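Local atomic coordinates of PhiH1 repressor-like protein (Haloarcula marismortui ATCC 43049, PDB entry 3B73), a protein that is of unknown function but, as a PhiH1 repressor-like winged helix-turn-helix protein, probably binds DNA and represses transcription. Residues Asn27-Asp35 and Lys43-Lys51; Leu50-Leu58 and Val66-Glu74. All blocks are in the same frame, centred on the assembly; numbering follows the deposited sequence. Where two conformers were deposited one is given.

Both contacts are built on helix 43-55, and they follow one another along the chain: interaction 1 packs its N-terminal half against helix 30-34, interaction 2 sets its C-terminal half against strand 66-69 and the start of helix 71-77. Their centres lie about 12 Å apart. Leu50 belongs to both: its methyls touch Pro30 and Leu33 in the first, and the same methyls together with its CB lie on the Tyr67 ring in the second. The strands join them as well, since Gly28 O lies 2.9 Å from Tyr67 N, a probable hydrogen bond in the three-stranded sheet. A sulfate sits at the helix N-terminus, beside interaction 1.

Interaction 1 of 2, residues Asn27-Asp35 and Lys43-Lys51; sequences NGSPKELED and KSSVSRRLK. With SO4 (sulfate ion), chain D.
Leu33 of helix 30-34 meets Val46 and Leu50 of helix 43-51 in the buried, apolar part of this contact. Its CD1 lies 3.8 Å from Val46 CG1 and, tip to tip, 3.9 Å from Leu50 CD2. Val46 holds CG1 anti to its backbone N (chi1 175°), which brings that methyl against both CB and CD1 of Leu33. Pro30 lays its ring across Leu50 at about a right angle, CG 4.0 Å from Leu50 CD1, while the same CG touches Ser47 OG at 3.3 Å. Ile18 and Ile21 of helix 13-25 also touch Leu33, and Ile39 and Ile41 of the intervening loop touch Val46.

At its more exposed side the contact is made by long side chains. Lys43 runs out extended past Pro30, its CG against Pro30 CB, and ends beside Lys31, where the two NZ atoms stand 3.9 Å apart; such like charges probably repel mildly. Glu34, bent at chi2 (56°), brings OE1 close to the backbone N of Lys43, but the angle is too poor for a hydrogen bond, so any help to the helix start would be electrostatic.

No hydrogen bond crosses between the segments; the polar bonds lie within them or outside. Glu32 OE2 folds back to take Ser29 N at 3.1 Å, on the anti side of the carboxylate. Ser45 OG gives a 2.7 Å bond to sulfate O3, and Ser42 N holds the same ion. Arg49 pairs with Asp15.

The two helices, with axes 8.6 Å apart at 116°, form the helix-turn-helix of a winged-helix domain, helix 43-55 being the probable recognition helix; the sulfate, probably from the crystallisation liquor, sits where a DNA phosphate could plausibly lie.

Interaction 2 of 2, residues Leu50-Leu58 and Val66-Glu74; sequences LKKLADHDL and VYVITEEGE
This is a helix-to-sheet contact with a polar end: the last turns of the helix running through Leu50-Asp55 pack against strand 66-69, and the turn after them is hydrogen-bonded to the start of helix 71-77. Tyr67 carries the apolar packing on the helix. Leu50 CB stands over the centre of its ring, 3.9 Å from the centroid and 10° off the normal, a CH-pi contact, while Ala54 CB meets the ring edge in plane, 3.8 Å from CE1. With CG anti to the carbonyl carbon (chi1 -73°), the ring lies down along the helix, and its OH ends near Lys51 CA, at packing distance only. A serine in place of Tyr67 would probably leave Leu50 and Ala54 without their aromatic cover and open a gap between helix and strand.

Thr70 carries the polar end. Its OG1 donates to Asp57 O at 2.6 Å, tilted from the carbonyl plane, and accepts from Gly73 N at 2.9 Å, the N-cap bond of the next helix; thus one hydroxyl ties the two helix ends together. Thr70 N gives a further bond to Leu58 O, approaching from above the carbonyl plane. Gly73 CA also lies 3.5 Å from that oxygen, a CA-H...O contact. Leu58 itself sends CD2 against the backbone of Glu72 and Gly73.

Asp57, at positive phi, ends the helix as the C-prime residue of a Schellman motif, and the whole joins the putative recognition helix to the beta wing of a winged-helix domain.

Interaction 1 of 2, residues Asn27-Asp35 and Lys43-Lys51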
loop_
_atom_site.group_PDB
_atom_site.type_symbol
_atom_site.label_atom_id
_atom_site.label_comp_id
_atom_site.label_asym_id
_atom_site.label_seq_id
_atom_site.Cartn_x
_atom_site.Cartn_y
_atom_site.Cartn_z
ATOM N N ASN B 27 9.022 -16.953 3.657
ATOM C CA ASN B 27 8.304 -16.842 4.921
ATOM C C ASN B 27 8.709 -15.624 5.725
ATOM O O ASN B 27 9.693 -14.954 5.419
ATOM C CB ASN B 27 8.459 -18.105 5.747
ATOM C CG ASN B 27 9.892 -18.468 5.961
ATOM O OD1 ASN B 27 10.754 -17.594 5.977
ATOM N ND2 ASN B 27 10.169 -19.764 6.120
ATOM N N GLY B 28 7.924 -15.332 6.748
ATOM C CA GLY B 28 8.175 -14.175 7.577
ATOM C C GLY B 28 7.822 -14.443 9.023
ATOM O O GLY B 28 7.000 -15.314 9.333
ATOM N N SER B 29 8.454 -13.686 9.909
ATOM C CA SER B 29 8.179 -13.754 11.337
ATOM C C SER B 29 8.379 -12.345 11.867
ATOM O O SER B 29 9.046 -11.538 11.227
ATOM C CB SER B 29 9.126 -14.745 12.017
ATOM O OG SER B 29 10.462 -14.507 11.612
ATOM N N PRO B 30 7.799 -12.038 13.034
ATOM C CA PRO B 30 7.780 -10.646 13.490
ATOM C C PRO B 30 9.177 -10.053 13.595
ATOM O O PRO B 30 9.451 -8.998 13.000
ATOM C CB PRO B 30 7.140 -10.745 14.876
ATOM C CG PRO B 30 6.369 -12.023 14.844
ATOM C CD PRO B 30 7.196 -12.951 14.021
ATOM N N LYS B 31 10.053 -10.727 14.337
ATOM C CA LYS B 31 11.401 -10.210 14.573
ATOM C C LYS B 31 12.112 -9.881 13.257
ATOM O O LYS B 31 12.624 -8.779 13.085
ATOM C CB LYS B 31 12.238 -11.172 15.438
ATOM C CG LYS B 31 13.497 -10.536 16.055
ATOM C CD LYS B 31 14.165 -11.459 17.085
ATOM C CE LYS B 31 13.219 -11.819 18.237
ATOM N NZ LYS B 31 13.730 -12.936 19.097
ATOM N N GLU B 32 12.139 -10.817 12.314
ATOM C CA GLU B 32 12.848 -10.535 11.067
ATOM C C GLU B 32 12.153 -9.490 10.153
ATOM O O GLU B 32 12.817 -8.781 9.393
ATOM C CB GLU B 32 13.210 -11.836 10.326
ATOM C CG GLU B 32 12.049 -12.590 9.716
ATOM C CD GLU B 32 11.600 -11.988 8.392
ATOM O OE1 GLU B 32 12.359 -11.175 7.807
ATOM O OE2 GLU B 32 10.486 -12.332 7.941
ATOM N N LEU B 33 10.828 -9.378 10.234
ATOM C CA LEU B 33 10.125 -8.359 9.450
ATOM C C LEU B 33 10.424 -6.976 10.003
ATOM O O LEU B 33 10.659 -6.023 9.243
ATOM C CB LEU B 33 8.622 -8.617 9.449
ATOM C CG LEU B 33 8.177 -9.681 8.445
ATOM C CD1 LEU B 33 6.762 -10.127 8.769
ATOM C CD2 LEU B 33 8.285 -9.145 7.007
ATOM N N GLU B 34 10.398 -6.888 11.334
ATOM C CA GLU B 34 10.766 -5.688 12.092
ATOM C C GLU B 34 12.111 -5.102 11.633
ATOM O O GLU B 34 12.284 -3.882 11.506
ATOM C CB GLU B 34 10.819 -6.046 13.588
ATOM C CG GLU B 34 11.437 -4.994 14.464
ATOM C CD GLU B 34 10.734 -3.677 14.310
ATOM O OE1 GLU B 34 9.501 -3.703 14.120
ATOM O OE2 GLU B 34 11.408 -2.626 14.362
ATOM N N ASP B 35 13.060 -5.984 11.357
ATOM C CA ASP B 35 14.419 -5.561 11.039
ATOM C C ASP B 35 14.599 -5.035 9.617
ATOM O O ASP B 35 15.659 -4.521 9.284
ATOM C CB ASP B 35 15.407 -6.698 11.321
ATOM C CG ASP B 35 15.464 -7.065 12.794
ATOM O OD1 ASP B 35 15.301 -6.151 13.634
ATOM O OD2 ASP B 35 15.663 -8.259 13.114
ATOM N N LYS B 43 7.620 -4.396 16.366
ATOM C CA LYS B 43 7.520 -5.845 16.319
ATOM C C LYS B 43 6.123 -6.298 16.748
ATOM O O LYS B 43 5.561 -7.235 16.162
ATOM C CB LYS B 43 8.636 -6.507 17.160
ATOM C CG LYS B 43 8.712 -8.057 17.037
ATOM C CD LYS B 43 9.651 -8.719 18.082
ATOM C CE LYS B 43 9.357 -10.220 18.258
ATOM N NZ LYS B 43 10.410 -10.960 19.037
ATOM N N SER B 44 5.546 -5.631 17.746
ATOM C CA SER B 44 4.202 -6.001 18.191
ATOM C C SER B 44 3.160 -5.621 17.133
ATOM O O SER B 44 2.158 -6.325 16.942
ATOM C CB SER B 44 3.871 -5.379 19.555
ATOM O OG SER B 44 4.044 -3.973 19.531
ATOM N N SER B 45 3.393 -4.509 16.437
ATOM C CA SER B 45 2.466 -4.087 15.391
ATOM C C SER B 45 2.523 -5.074 14.246
ATOM O O SER B 45 1.488 -5.469 13.703
ATOM C CB SER B 45 2.805 -2.691 14.880
ATOM O OG SER B 45 2.554 -1.738 15.883
ATOM N N VAL B 46 3.743 -5.468 13.885
ATOM C CA VAL B 46 3.925 -6.475 12.854
ATOM C C VAL B 46 3.150 -7.722 13.221
ATOM O O VAL B 46 2.437 -8.272 12.382
ATOM C CB VAL B 46 5.409 -6.826 12.637
ATOM C CG1 VAL B 46 5.541 -7.998 11.629
ATOM C CG2 VAL B 46 6.168 -5.595 12.175
ATOM N N SER B 47 3.301 -8.186 14.464
ATOM C CA SER B 47 2.530 -9.347 14.924
ATOM C C SER B 47 1.030 -9.155 14.737
ATOM O O SER B 47 0.320 -10.077 14.300
ATOM C CB SER B 47 2.825 -9.669 16.391
ATOM O OG SER B 47 4.090 -10.290 16.503
ATOM N N ARG B 48 0.548 -7.966 15.086
ATOM C CA ARG B 48 -0.864 -7.632 14.898
ATOM C C ARG B 48 -1.285 -7.714 13.428
ATOM O O ARG B 48 -2.301 -8.329 13.110
ATOM C CB ARG B 48 -1.165 -6.245 15.466
ATOM C CG ARG B 48 -1.687 -6.295 16.887
ATOM C CD ARG B 48 -1.864 -4.903 17.491
ATOM N NE ARG B 48 -0.684 -4.478 18.243
ATOM C CZ ARG B 48 -0.017 -3.354 18.011
ATOM N NH1 ARG B 48 -0.426 -2.535 17.050
ATOM N NH2 ARG B 48 1.050 -3.043 18.745
ATOM N N ARG B 49 -0.496 -7.112 12.540
ATOM C CA ARG B 49 -0.783 -7.166 11.110
ATOM C C ARG B 49 -0.688 -8.588 10.577
ATOM O O ARG B 49 -1.515 -9.012 9.754
ATOM C CB ARG B 49 0.147 -6.242 10.320
ATOM C CG ARG B 49 0.015 -4.781 10.694
ATOM C CD ARG B 49 -1.408 -4.379 11.027
ATOM N NE ARG B 49 -2.364 -4.562 9.929
ATOM C CZ ARG B 49 -3.645 -4.221 10.022
ATOM N NH1 ARG B 49 -4.093 -3.695 11.153
ATOM N NH2 ARG B 49 -4.486 -4.403 9.008
ATOM N N LEU B 50 0.305 -9.344 11.042
ATOM C CA LEU B 50 0.395 -10.756 10.632
ATOM C C LEU B 50 -0.892 -11.516 10.991
ATOM O O LEU B 50 -1.459 -12.258 10.163
ATOM C CB LEU B 50 1.622 -11.444 11.251
ATOM C CG LEU B 50 2.976 -11.004 10.675
ATOM C CD1 LEU B 50 4.106 -11.523 11.548
ATOM C CD2 LEU B 50 3.146 -11.455 9.200
ATOM N N LYS B 51 -1.346 -11.335 12.230
ATOM C CA LYS B 51 -2.552 -12.011 12.703
ATOM C C LYS B 51 -3.724 -11.603 11.815
ATOM O O LYS B 51 -4.556 -12.440 11.438
ATOM C CB LYS B 51 -2.821 -11.677 14.178
ATOM C CG LYS B 51 -3.543 -12.771 14.969
ATOM C CD LYS B 51 -5.056 -12.608 14.899
ATOM C CE LYS B 51 -5.784 -13.589 15.818
ATOM N NZ LYS B 51 -7.265 -13.357 15.795
HETATM S S SO4 D . 4.494 1.712 15.687
HETATM O O1 SO4 D . 3.601 2.284 14.681
HETATM O O2 SO4 D . 4.066 2.132 17.031
HETATM O O3 SO4 D . 4.421 0.252 15.600
HETATM O O4 SO4 D . 5.856 2.182 15.404
#

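Interaction 2 of 2, residues Leu50-Leu58 and Val66-Glu74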
loop_
_atom_site.group_PDB
_atom_site.type_symbol
_atom_site.label_atom_id
_atom_site.label_comp_id
_atom_site.label_asym_id
_atom_site.label_seq_id
_atom_site.Cartn_x
_atom_site.Cartn_y
_atom_site.Cartn_z
ATOM N N LEU B 50 0.305 -9.344 11.042
ATOM C CA LEU B 50 0.395 -10.756 10.632
ATOM C C LEU B 50 -0.892 -11.516 10.991
ATOM O O LEU B 50 -1.459 -12.258 10.163
ATOM C CB LEU B 50 1.622 -11.444 11.251
ATOM C CG LEU B 50 2.976 -11.004 10.675
ATOM C CD1 LEU B 50 4.106 -11.523 11.548
ATOM C CD2 LEU B 50 3.146 -11.455 9.200
ATOM N N LYS B 51 -1.346 -11.335 12.230
ATOM C CA LYS B 51 -2.552 -12.011 12.703
ATOM C C LYS B 51 -3.724 -11.603 11.815
ATOM O O LYS B 51 -4.556 -12.440 11.438
ATOM C CB LYS B 51 -2.821 -11.677 14.178
ATOM C CG LYS B 51 -3.543 -12.771 14.969
ATOM C CD LYS B 51 -5.056 -12.608 14.899
ATOM C CE LYS B 51 -5.784 -13.589 15.818
ATOM N NZ LYS B 51 -7.265 -13.357 15.795
ATOM N N LYS B 52 -3.757 -10.321 11.447
ATOM C CA LYS B 52 -4.852 -9.786 10.639
ATOM C C LYS B 52 -4.835 -10.362 9.218
ATOM O O LYS B 52 -5.853 -10.822 8.712
ATOM C CB LYS B 52 -4.761 -8.268 10.573
ATOM C CG LYS B 52 -6.083 -7.566 10.282
ATOM C CD LYS B 52 -6.838 -7.328 11.569
ATOM C CE LYS B 52 -8.058 -6.472 11.353
ATOM N NZ LYS B 52 -8.985 -6.622 12.507
ATOM N N LEU B 53 -3.667 -10.343 8.587
ATOM C CA LEU B 53 -3.513 -10.913 7.261
ATOM C C LEU B 53 -3.913 -12.387 7.240
ATOM O O LEU B 53 -4.517 -12.850 6.265
ATOM C CB LEU B 53 -2.079 -10.698 6.750
ATOM C CG LEU B 53 -1.811 -9.214 6.465
ATOM C CD1 LEU B 53 -0.329 -8.844 6.541
ATOM C CD2 LEU B 53 -2.456 -8.798 5.156
ATOM N N ALA B 54 -3.594 -13.116 8.315
ATOM C CA ALA B 54 -3.942 -14.536 8.396
ATOM C C ALA B 54 -5.448 -14.722 8.547
ATOM O O ALA B 54 -6.035 -15.642 7.953
ATOM C CB ALA B 54 -3.188 -15.230 9.530
ATOM N N ASP B 55 -6.076 -13.841 9.323
ATOM C CA ASP B 55 -7.532 -13.875 9.486
ATOM C C ASP B 55 -8.201 -13.706 8.152
ATOM O O ASP B 55 -9.259 -14.295 7.907
ATOM C CB ASP B 55 -8.002 -12.776 10.445
ATOM C CG ASP B 55 -7.538 -13.020 11.885
ATOM O OD1 ASP B 55 -7.128 -14.161 12.189
ATOM O OD2 ASP B 55 -7.595 -12.080 12.712
ATOM N N HIS B 56 -7.586 -12.894 7.292
ATOM C CA HIS B 56 -8.145 -12.620 5.971
ATOM C C HIS B 56 -7.592 -13.563 4.910
ATOM O O HIS B 56 -7.780 -13.347 3.719
ATOM C CB HIS B 56 -7.924 -11.158 5.594
ATOM C CG HIS B 56 -8.702 -10.207 6.444
ATOM N ND1 HIS B 56 -9.921 -9.691 6.054
ATOM C CD2 HIS B 56 -8.455 -9.696 7.674
ATOM C CE1 HIS B 56 -10.383 -8.896 7.002
ATOM N NE2 HIS B 56 -9.512 -8.877 7.994
ATOM N N ASP B 57 -6.910 -14.610 5.365
ATOM C CA ASP B 57 -6.416 -15.670 4.493
ATOM C C ASP B 57 -5.482 -15.174 3.391
ATOM O O ASP B 57 -5.376 -15.790 2.347
ATOM C CB ASP B 57 -7.585 -16.466 3.897
ATOM C CG ASP B 57 -7.973 -17.665 4.755
ATOM O OD1 ASP B 57 -8.197 -17.512 5.981
ATOM O OD2 ASP B 57 -8.051 -18.776 4.190
ATOM N N LEU B 58 -4.791 -14.071 3.644
ATOM C CA LEU B 58 -3.743 -13.602 2.758
ATOM C C LEU B 58 -2.409 -14.200 3.181
ATOM O O LEU B 58 -1.464 -14.285 2.383
ATOM C CB LEU B 58 -3.691 -12.085 2.796
ATOM C CG LEU B 58 -5.007 -11.464 2.332
ATOM C CD1 LEU B 58 -4.872 -9.949 2.129
ATOM C CD2 LEU B 58 -5.507 -12.137 1.045
ATOM N N VAL B 66 5.914 -18.838 12.285
ATOM C CA VAL B 66 6.223 -18.520 10.910
ATOM C C VAL B 66 4.909 -18.295 10.149
ATOM O O VAL B 66 3.921 -19.015 10.347
ATOM C CB VAL B 66 7.112 -19.599 10.247
ATOM C CG1 VAL B 66 7.152 -19.407 8.741
ATOM C CG2 VAL B 66 8.536 -19.554 10.824
ATOM N N TYR B 67 4.892 -17.258 9.320
ATOM C CA TYR B 67 3.771 -16.997 8.424
ATOM C C TYR B 67 4.250 -17.125 6.972
ATOM O O TYR B 67 5.416 -16.857 6.653
ATOM C CB TYR B 67 3.175 -15.607 8.672
ATOM C CG TYR B 67 2.382 -15.464 9.946
ATOM C CD1 TYR B 67 0.983 -15.497 9.921
ATOM C CD2 TYR B 67 3.019 -15.261 11.174
ATOM C CE1 TYR B 67 0.239 -15.362 11.096
ATOM C CE2 TYR B 67 2.277 -15.120 12.361
ATOM C CZ TYR B 67 0.887 -15.173 12.308
ATOM O OH TYR B 67 0.131 -15.035 13.455
ATOM N N VAL B 68 3.334 -17.533 6.104
ATOM C CA VAL B 68 3.646 -17.810 4.718
ATOM C C VAL B 68 2.472 -17.303 3.866
ATOM O O VAL B 68 1.323 -17.304 4.326
ATOM C CB VAL B 68 3.875 -19.341 4.540
ATOM C CG1 VAL B 68 3.201 -19.862 3.285
ATOM C CG2 VAL B 68 5.363 -19.678 4.563
ATOM N N ILE B 69 2.735 -16.874 2.634
ATOM C CA ILE B 69 1.655 -16.318 1.796
ATOM C C ILE B 69 0.693 -17.399 1.261
ATOM O O ILE B 69 1.078 -18.556 1.129
ATOM C CB ILE B 69 2.229 -15.425 0.642
ATOM C CG1 ILE B 69 1.130 -14.554 0.039
ATOM C CG2 ILE B 69 2.932 -16.270 -0.455
ATOM C CD1 ILE B 69 1.624 -13.232 -0.580
ATOM N N THR B 70 -0.566 -17.031 0.997
ATOM C CA THR B 70 -1.523 -17.942 0.371
ATOM C C THR B 70 -1.726 -17.589 -1.110
ATOM O O THR B 70 -1.222 -16.574 -1.585
ATOM C CB THR B 70 -2.891 -17.856 1.062
ATOM O OG1 THR B 70 -3.401 -16.531 0.890
ATOM C CG2 THR B 70 -2.775 -18.161 2.559
ATOM N N GLU B 71 -2.478 -18.421 -1.825
ATOM C CA GLU B 71 -2.816 -18.131 -3.211
ATOM C C GLU B 71 -3.559 -16.801 -3.274
ATOM O O GLU B 71 -3.292 -15.967 -4.143
ATOM C CB GLU B 71 -3.679 -19.247 -3.818
ATOM C CG GLU B 71 -3.213 -20.658 -3.499
ATOM C CD GLU B 71 -3.919 -21.259 -2.288
ATOM O OE1 GLU B 71 -3.565 -20.920 -1.127
ATOM O OE2 GLU B 71 -4.832 -22.088 -2.509
ATOM N N GLU B 72 -4.496 -16.612 -2.345
ATOM C CA GLU B 72 -5.251 -15.363 -2.258
ATOM C C GLU B 72 -4.338 -14.176 -1.982
ATOM O O GLU B 72 -4.524 -13.098 -2.550
ATOM C CB GLU B 72 -6.352 -15.447 -1.198
ATOM C CG GLU B 72 -6.115 -16.515 -0.153
ATOM C CD GLU B 72 -6.562 -17.886 -0.595
ATOM O OE1 GLU B 72 -5.712 -18.796 -0.651
ATOM O OE2 GLU B 72 -7.763 -18.058 -0.893
ATOM N N GLY B 73 -3.347 -14.373 -1.115
ATOM C CA GLY B 73 -2.384 -13.325 -0.848
ATOM C C GLY B 73 -1.644 -12.974 -2.121
ATOM O O GLY B 73 -1.444 -11.796 -2.416
ATOM N N GLU B 74 -1.234 -13.995 -2.880
ATOM C CA GLU B 74 -0.513 -13.786 -4.146
ATOM C C GLU B 74 -1.395 -13.100 -5.168
ATOM O O GLU B 74 -0.993 -12.132 -5.796
ATOM C CB GLU B 74 -0.080 -15.123 -4.742
ATOM C CG GLU B 74 0.887 -15.912 -3.916
ATOM C CD GLU B 74 2.212 -16.084 -4.600
ATOM O OE1 GLU B 74 2.443 -17.185 -5.149
ATOM O OE2 GLU B 74 3.007 -15.117 -4.599
#